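Local coordinates for ribonucleoside-diphosphate reductase subunit beta (Clostridium botulinum, PDB 6ZJK), which probably forms the diiron R2 subunit of a ribonucleotide reductase, which works with the catalytic subunit to convert ribonucleoside diphosphates into the corresponding deoxyribonucleoside diphosphates, at residues K26-T37 and N44-K55. Residues are numbered along the deposited sequence; the frame is centred on the assembly and turned at random.
Sequences KMIFNEKGQRGT and NTTNLREWNRIK
Asn47 of segment 44-55 reaches Ile28 of segment 26-37, an example of irregular segments joined largely by side-chain amides reaching for backbone carbonyls. Asn47 ND2 donates to Ile28 O at 3.1 Å; the bond is nearly straight (172°) and lies in the amide plane, but the donor stands above the plane of the Ile28 carbonyl, 73° out of it. Conversely, Asn30 ND2 donates to Thr45 O (3.1 Å) and more weakly to Asn44 OD1. With CG anti to the backbone N (chi1 174°), Asn30 also turns OD1 back to Lys32 N at 3.2 Å, an Asx turn that fixes the amide's rotation. Gln34 N adds a backbone bond to Asn44 O at 3.1 Å. Both segments precede helix 58-68 at one end of the helical R2 fold, beside the second subunit; the centre of the contact lies about 29 Å from the centre of the chain. Here Arg35 lays CB over the centre of one face of the Arg53 guanidinium, 3.7 Å above its plane, the two guanidinium planes almost perpendicular. Asp162 of the second subunit forms salt bridges with both arginines, and Glu50 OE1 meets Arg53 NH2 at 3.1 Å. Between these ends, Thr46 CG2 rests 3.6 Å from Gly33 CA.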
ATOM      1  N   LYS A  26       3.796  11.938 -12.268  1.00 71.13           N
ATOM      2  CA  LYS A  26       4.701  11.114 -12.951  1.00 67.06           C
ATOM      3  C   LYS A  26       4.079  10.078 -13.893  1.00 68.56           C
ATOM      4  O   LYS A  26       2.924   9.729 -13.773  1.00 68.80           O
ATOM      5  CB  LYS A  26       5.654  10.538 -11.911  1.00 66.49           C
ATOM      6  CG  LYS A  26       5.140   9.584 -10.882  1.00 58.78           C
ATOM      7  CD  LYS A  26       6.234   9.242  -9.895  1.00 60.81           C
ATOM      8  CE  LYS A  26       5.700   8.967  -8.509  1.00 50.38           C
ATOM      9  NZ  LYS A  26       5.945   7.617  -7.994  1.00 53.37           N
ATOM     10  N   MET A  27       4.853   9.591 -14.864  1.00 63.10           N
ATOM     11  CA  MET A  27       4.416   8.494 -15.715  1.00 57.60           C
ATOM     12  C   MET A  27       4.419   7.170 -14.957  1.00 58.31           C
ATOM     13  O   MET A  27       4.961   7.041 -13.856  1.00 60.53           O
ATOM     14  CB  MET A  27       5.304   8.362 -16.952  1.00 56.61           C
ATOM     15  CG  MET A  27       5.225   9.517 -17.906  1.00 55.33           C
ATOM     16  SD  MET A  27       6.352   9.295 -19.284  1.00 67.43           S
ATOM     17  CE  MET A  27       7.714  10.296 -18.703  1.00 64.57           C
ATOM     18  N   ILE A  28       3.765   6.180 -15.564  1.00 56.71           N
ATOM     19  CA  ILE A  28       3.800   4.823 -15.030  1.00 58.09           C
ATOM     20  C   ILE A  28       5.210   4.248 -15.171  1.00 54.71           C
ATOM     21  O   ILE A  28       5.795   3.746 -14.206  1.00 54.04           O
ATOM     22  CB  ILE A  28       2.764   3.947 -15.756  1.00 57.59           C
ATOM     23  CG1 ILE A  28       1.336   4.393 -15.434  1.00 59.57           C
ATOM     24  CG2 ILE A  28       2.944   2.501 -15.360  1.00 59.79           C
ATOM     25  CD1 ILE A  28       0.970   4.332 -13.963  1.00 63.34           C
ATOM     26  N   PHE A  29       5.793   4.362 -16.366  1.00 53.86           N
ATOM     27  CA  PHE A  29       7.170   3.958 -16.633  1.00 49.96           C
ATOM     28  C   PHE A  29       7.767   4.987 -17.583  1.00 51.86           C
ATOM     29  O   PHE A  29       7.118   5.386 -18.552  1.00 56.15           O
ATOM     30  CB  PHE A  29       7.240   2.545 -17.239  1.00 50.87           C
ATOM     31  CG  PHE A  29       8.610   2.163 -17.761  1.00 45.29           C
ATOM     32  CD1 PHE A  29       9.646   1.871 -16.881  1.00 45.48           C
ATOM     33  CD2 PHE A  29       8.856   2.085 -19.124  1.00 45.59           C
ATOM     34  CE1 PHE A  29      10.904   1.528 -17.351  1.00 51.08           C
ATOM     35  CE2 PHE A  29      10.119   1.729 -19.606  1.00 49.70           C
ATOM     36  CZ  PHE A  29      11.139   1.451 -18.716  1.00 46.67           C
ATOM     37  N   ASN A  30       8.963   5.471 -17.271  1.00 51.17           N
ATOM     38  CA  ASN A  30       9.613   6.513 -18.060  1.00 50.71           C
ATOM     39  C   ASN A  30      10.916   5.956 -18.625  1.00 51.91           C
ATOM     40  O   ASN A  30      11.945   5.971 -17.939  1.00 51.33           O
ATOM     41  CB  ASN A  30       9.860   7.756 -17.207  1.00 54.37           C
ATOM     42  CG  ASN A  30      10.663   8.821 -17.938  1.00 49.46           C
ATOM     43  OD1 ASN A  30      10.750   8.833 -19.172  1.00 54.81           O
ATOM     44  ND2 ASN A  30      11.250   9.718 -17.179  1.00 50.82           N
ATOM     45  N   GLU A  31      10.864   5.512 -19.868  1.00 46.26           N
ATOM     46  CA  GLU A  31      11.990   4.931 -20.559  1.00 55.35           C
ATOM     47  C   GLU A  31      13.197   5.846 -20.652  1.00 60.88           C
ATOM     48  O   GLU A  31      14.255   5.368 -20.748  1.00 57.18           O
ATOM     49  CB  GLU A  31      11.611   4.379 -21.941  1.00 60.06           C
ATOM     50  CG  GLU A  31      11.320   5.414 -23.003  1.00 64.97           C
ATOM     51  CD  GLU A  31      10.950   4.857 -24.366  1.00 68.97           C
ATOM     52  OE1 GLU A  31      11.654   4.024 -24.897  1.00 71.09           O
ATOM     53  OE2 GLU A  31       9.940   5.288 -24.928  1.00 74.47           O
ATOM     54  N   LYS A  32      13.006   7.146 -20.609  1.00 55.01           N
ATOM     55  CA  LYS A  32      14.121   8.078 -20.691  1.00 54.32           C
ATOM     56  C   LYS A  32      14.661   8.507 -19.331  1.00 55.70           C
ATOM     57  O   LYS A  32      15.565   9.346 -19.286  1.00 50.95           O
ATOM     58  CB  LYS A  32      13.721   9.307 -21.512  1.00 53.67           C
ATOM     59  CG  LYS A  32      13.210   8.942 -22.908  1.00 61.42           C
ATOM     60  CD  LYS A  32      14.148   7.943 -23.602  1.00 61.43           C
ATOM     61  CE  LYS A  32      13.827   7.759 -25.088  1.00 70.42           C
ATOM     62  NZ  LYS A  32      14.842   6.916 -25.812  1.00 69.20           N
ATOM     63  N   GLY A  33      14.216   7.891 -18.235  1.00 53.77           N
ATOM     64  CA  GLY A  33      14.761   8.216 -16.928  1.00 52.64           C
ATOM     65  C   GLY A  33      16.195   7.716 -16.762  1.00 52.17           C
ATOM     66  O   GLY A  33      16.698   6.914 -17.548  1.00 50.81           O
ATOM     67  N   GLN A  34      16.876   8.223 -15.732  1.00 50.37           N
ATOM     68  CA  GLN A  34      18.239   7.806 -15.424  1.00 51.01           C
ATOM     69  C   GLN A  34      18.264   6.719 -14.353  1.00 48.59           C
ATOM     70  O   GLN A  34      17.273   6.449 -13.678  1.00 50.21           O
ATOM     71  CB  GLN A  34      19.096   8.975 -14.931  1.00 48.56           C
ATOM     72  CG  GLN A  34      18.518   9.734 -13.726  1.00 54.77           C
ATOM     73  CD  GLN A  34      19.478  10.807 -13.206  1.00 58.67           C
ATOM     74  OE1 GLN A  34      19.603  11.899 -13.785  1.00 52.37           O
ATOM     75  NE2 GLN A  34      20.112  10.520 -12.064  1.00 52.56           N
ATOM     76  N   ARG A  35      19.426   6.077 -14.234  1.00 45.76           N
ATOM     77  CA  ARG A  35      19.606   5.096 -13.175  1.00 43.29           C
ATOM     78  C   ARG A  35      19.770   5.835 -11.851  1.00 52.06           C
ATOM     79  O   ARG A  35      20.520   6.819 -11.766  1.00 42.68           O
ATOM     80  CB  ARG A  35      20.855   4.252 -13.448  1.00 49.13           C
ATOM     81  CG  ARG A  35      21.117   3.942 -14.914  1.00 44.83           C
ATOM     82  CD  ARG A  35      22.386   3.071 -15.016  1.00 56.94           C
ATOM     83  NE  ARG A  35      22.658   2.505 -16.340  1.00 49.37           N
ATOM     84  CZ  ARG A  35      22.863   3.258 -17.416  1.00 52.25           C
ATOM     85  NH1 ARG A  35      23.132   2.706 -18.599  1.00 48.61           N
ATOM     86  NH2 ARG A  35      22.778   4.575 -17.309  1.00 50.20           N
ATOM     87  N   GLY A  36      19.144   5.275 -10.814  1.00 45.55           N
ATOM     88  CA  GLY A  36      19.233   5.827  -9.482  1.00 39.76           C
ATOM     89  C   GLY A  36      18.223   6.938  -9.247  1.00 43.76           C
ATOM     90  O   GLY A  36      17.312   7.179 -10.031  1.00 49.72           O
ATOM     91  N   THR A  37      18.426   7.658  -8.162  1.00 43.92           N
ATOM     92  CA  THR A  37      17.494   8.701  -7.744  1.00 50.33           C
ATOM     93  C   THR A  37      18.180  10.055  -7.839  1.00 44.89           C
ATOM     94  O   THR A  37      19.325  10.209  -7.396  1.00 43.53           O
ATOM     95  CB  THR A  37      16.971   8.424  -6.329  1.00 45.14           C
ATOM     96  OG1 THR A  37      16.037   7.334  -6.385  1.00 45.85           O
ATOM     97  CG2 THR A  37      16.260   9.651  -5.725  1.00 46.46           C
ATOM     98  N   ASN A  44      14.271  13.046 -12.826  1.00 43.38           N
ATOM     99  CA  ASN A  44      14.157  12.230 -14.041  1.00 46.32           C
ATOM    100  C   ASN A  44      14.332  10.764 -13.654  1.00 49.62           C
ATOM    101  O   ASN A  44      15.400  10.171 -13.818  1.00 52.06           O
ATOM    102  CB  ASN A  44      15.205  12.657 -15.072  1.00 47.95           C
ATOM    103  CG  ASN A  44      15.049  11.943 -16.417  1.00 52.90           C
ATOM    104  OD1 ASN A  44      13.957  11.522 -16.786  1.00 57.03           O
ATOM    105  ND2 ASN A  44      16.153  11.796 -17.146  1.00 53.22           N
ATOM    106  N   THR A  45      13.236  10.148 -13.205  1.00 47.08           N
ATOM    107  CA  THR A  45      13.249   8.782 -12.691  1.00 49.43           C
ATOM    108  C   THR A  45      12.529   7.849 -13.655  1.00 47.60           C
ATOM    109  O   THR A  45      11.654   8.271 -14.415  1.00 45.80           O
ATOM    110  CB  THR A  45      12.566   8.693 -11.314  1.00 49.81           C
ATOM    111  OG1 THR A  45      12.568   7.332 -10.843  1.00 49.88           O
ATOM    112  CG2 THR A  45      11.119   9.168 -11.408  1.00 42.77           C
ATOM    113  N   THR A  46      12.926   6.573 -13.631  1.00 46.40           N
ATOM    114  CA  THR A  46      12.210   5.538 -14.371  1.00 46.49           C
ATOM    115  C   THR A  46      11.030   4.954 -13.598  1.00 48.15           C
ATOM    116  O   THR A  46      10.142   4.369 -14.226  1.00 42.91           O
ATOM    117  CB  THR A  46      13.138   4.378 -14.743  1.00 49.45           C
ATOM    118  OG1 THR A  46      13.528   3.703 -13.540  1.00 44.41           O
ATOM    119  CG2 THR A  46      14.405   4.897 -15.480  1.00 46.31           C
ATOM    120  N   ASN A  47      11.029   5.071 -12.260  1.00 47.50           N
ATOM    121  CA  ASN A  47      10.117   4.428 -11.291  1.00 43.95           C
ATOM    122  C   ASN A  47      10.459   2.967 -11.033  1.00 47.46           C
ATOM    123  O   ASN A  47       9.675   2.287 -10.371  1.00 44.37           O
ATOM    124  CB  ASN A  47       8.634   4.489 -11.670  1.00 48.26           C
ATOM    125  CG  ASN A  47       8.126   5.893 -11.820  1.00 48.13           C
ATOM    126  OD1 ASN A  47       8.597   6.805 -11.150  1.00 57.77           O
ATOM    127  ND2 ASN A  47       7.166   6.085 -12.717  1.00 54.59           N
ATOM    128  N   LEU A  48      11.591   2.482 -11.488  1.00 44.52           N
ATOM    129  CA  LEU A  48      11.942   1.128 -11.197  1.00 43.35           C
ATOM    130  C   LEU A  48      12.479   0.992  -9.798  1.00 47.69           C
ATOM    131  O   LEU A  48      13.155   1.831  -9.329  1.00 46.07           O
ATOM    132  CB  LEU A  48      12.951   0.599 -12.196  1.00 45.67           C
ATOM    133  CG  LEU A  48      12.523   0.445 -13.650  1.00 47.45           C
ATOM    134  CD1 LEU A  48      13.749   0.341 -14.511  1.00 49.91           C
ATOM    135  CD2 LEU A  48      11.686  -0.801 -13.850  1.00 44.95           C
ATOM    136  N   ARG A  49      12.210  -0.114  -9.163  1.00 44.22           N
ATOM    137  CA  ARG A  49      12.647  -0.344  -7.832  1.00 47.78           C
ATOM    138  C   ARG A  49      13.983  -1.046  -7.846  1.00 46.06           C
ATOM    139  O   ARG A  49      14.086  -2.207  -8.113  1.00 41.59           O
ATOM    140  CB  ARG A  49      11.623  -1.182  -7.079  1.00 44.68           C
ATOM    141  CG  ARG A  49      10.518  -0.459  -6.341  1.00 46.44           C
ATOM    142  CD  ARG A  49       9.687   0.446  -7.190  1.00 45.37           C
ATOM    143  NE  ARG A  49       8.614   1.058  -6.451  1.00 45.63           N
ATOM    144  CZ  ARG A  49       7.888   2.054  -6.896  1.00 47.81           C
ATOM    145  NH1 ARG A  49       8.102   2.536  -8.066  1.00 47.27           N
ATOM    146  NH2 ARG A  49       6.951   2.580  -6.172  1.00 44.11           N
ATOM    147  N   GLU A  50      15.014  -0.287  -7.571  1.00 45.36           N
ATOM    148  CA  GLU A  50      16.360  -0.788  -7.534  1.00 43.43           C
ATOM    149  C   GLU A  50      16.962  -0.384  -6.214  1.00 44.80           C
ATOM    150  O   GLU A  50      17.618   0.581  -6.091  1.00 43.84           O
ATOM    151  CB  GLU A  50      17.144  -0.261  -8.730  1.00 44.22           C
ATOM    152  CG  GLU A  50      16.520  -0.637 -10.040  1.00 44.38           C
ATOM    153  CD  GLU A  50      17.125  -0.059 -11.279  1.00 56.20           C
ATOM    154  OE1 GLU A  50      17.840   0.920 -11.270  1.00 55.08           O
ATOM    155  OE2 GLU A  50      16.813  -0.608 -12.291  1.00 53.66           O
ATOM    156  N   TRP A  51      16.828  -1.211  -5.217  1.00 43.85           N
ATOM    157  CA  TRP A  51      17.297  -0.882  -3.901  1.00 42.74           C
ATOM    158  C   TRP A  51      18.799  -0.678  -3.671  1.00 47.50           C
ATOM    159  O   TRP A  51      19.181  -0.221  -2.638  1.00 38.56           O
ATOM    160  CB  TRP A  51      16.737  -1.850  -2.873  1.00 45.40           C
ATOM    161  CG  TRP A  51      15.325  -1.578  -2.540  1.00 42.19           C
ATOM    162  CD1 TRP A  51      14.257  -2.107  -3.125  1.00 41.80           C
ATOM    163  CD2 TRP A  51      14.836  -0.682  -1.561  1.00 37.88           C
ATOM    164  NE1 TRP A  51      13.134  -1.621  -2.593  1.00 39.98           N
ATOM    165  CE2 TRP A  51      13.455  -0.735  -1.618  1.00 38.84           C
ATOM    166  CE3 TRP A  51      15.432   0.161  -0.645  1.00 41.51           C
ATOM    167  CZ2 TRP A  51      12.663   0.030  -0.819  1.00 41.20           C
ATOM    168  CZ3 TRP A  51      14.640   0.903   0.155  1.00 45.63           C
ATOM    169  CH2 TRP A  51      13.268   0.831   0.071  1.00 37.52           C
ATOM    170  N   ASN A  52      19.645  -1.054  -4.607  1.00 40.14           N
ATOM    171  CA  ASN A  52      21.044  -0.887  -4.434  1.00 48.68           C
ATOM    172  C   ASN A  52      21.566   0.283  -5.188  1.00 46.44           C
ATOM    173  O   ASN A  52      22.702   0.419  -5.314  1.00 45.33           O
ATOM    174  CB  ASN A  52      21.779  -2.152  -4.777  1.00 52.60           C
ATOM    175  CG  ASN A  52      21.526  -3.248  -3.792  1.00 53.74           C
ATOM    176  OD1 ASN A  52      20.671  -4.058  -3.977  1.00 51.35           O
ATOM    177  ND2 ASN A  52      22.309  -3.298  -2.774  1.00 53.82           N
ATOM    178  N   ARG A  53      20.696   1.115  -5.679  1.00 41.72           N
ATOM    179  CA  ARG A  53      21.039   2.312  -6.354  1.00 46.12           C
ATOM    180  C   ARG A  53      20.166   3.428  -5.842  1.00 44.33           C
ATOM    181  O   ARG A  53      19.495   4.032  -6.583  1.00 50.91           O
ATOM    182  CB  ARG A  53      20.867   2.179  -7.859  1.00 46.73           C
ATOM    183  CG  ARG A  53      21.779   1.153  -8.483  1.00 51.19           C
ATOM    184  CD  ARG A  53      22.166   1.444  -9.919  1.00 57.19           C
ATOM    185  NE  ARG A  53      21.153   1.130 -10.903  1.00 56.02           N
ATOM    186  CZ  ARG A  53      21.401   0.728 -12.145  1.00 59.07           C
ATOM    187  NH1 ARG A  53      22.635   0.582 -12.559  1.00 55.81           N
ATOM    188  NH2 ARG A  53      20.428   0.480 -12.965  1.00 48.02           N
ATOM    189  N   ILE A  54      20.188   3.722  -4.567  1.00 42.65           N
ATOM    190  CA  ILE A  54      19.342   4.783  -4.037  1.00 45.37           C
ATOM    191  C   ILE A  54      20.114   6.011  -3.564  1.00 45.82           C
ATOM    192  O   ILE A  54      21.228   5.913  -3.272  1.00 43.81           O
ATOM    193  CB  ILE A  54      18.496   4.269  -2.852  1.00 46.60           C
ATOM    194  CG1 ILE A  54      19.373   3.646  -1.809  1.00 45.68           C
ATOM    195  CG2 ILE A  54      17.563   3.197  -3.300  1.00 40.42           C
ATOM    196  CD1 ILE A  54      18.652   3.243  -0.580  1.00 45.13           C
ATOM    197  N   LYS A  55      19.477   7.153  -3.475  1.00 45.58           N
ATOM    198  CA  LYS A  55      20.114   8.370  -2.995  1.00 43.17           C
ATOM    199  C   LYS A  55      19.938   8.554  -1.486  1.00 44.16           C
ATOM    200  O   LYS A  55      20.879   8.976  -0.805  1.00 38.97           O
ATOM    201  CB  LYS A  55      19.556   9.582  -3.748  1.00 48.80           C
ATOM    202  CG  LYS A  55      19.963  10.941  -3.173  1.00 45.17           C
ATOM    203  CD  LYS A  55      19.350  12.078  -3.996  1.00 44.51           C
ATOM    204  CE  LYS A  55      19.848  13.456  -3.579  1.00 49.45           C
ATOM    205  NZ  LYS A  55      21.251  13.777  -4.027  1.00 62.46           N
TER
HETATM  206  O   HOH W   1      13.933   6.577  -8.079  1.00 45.51           O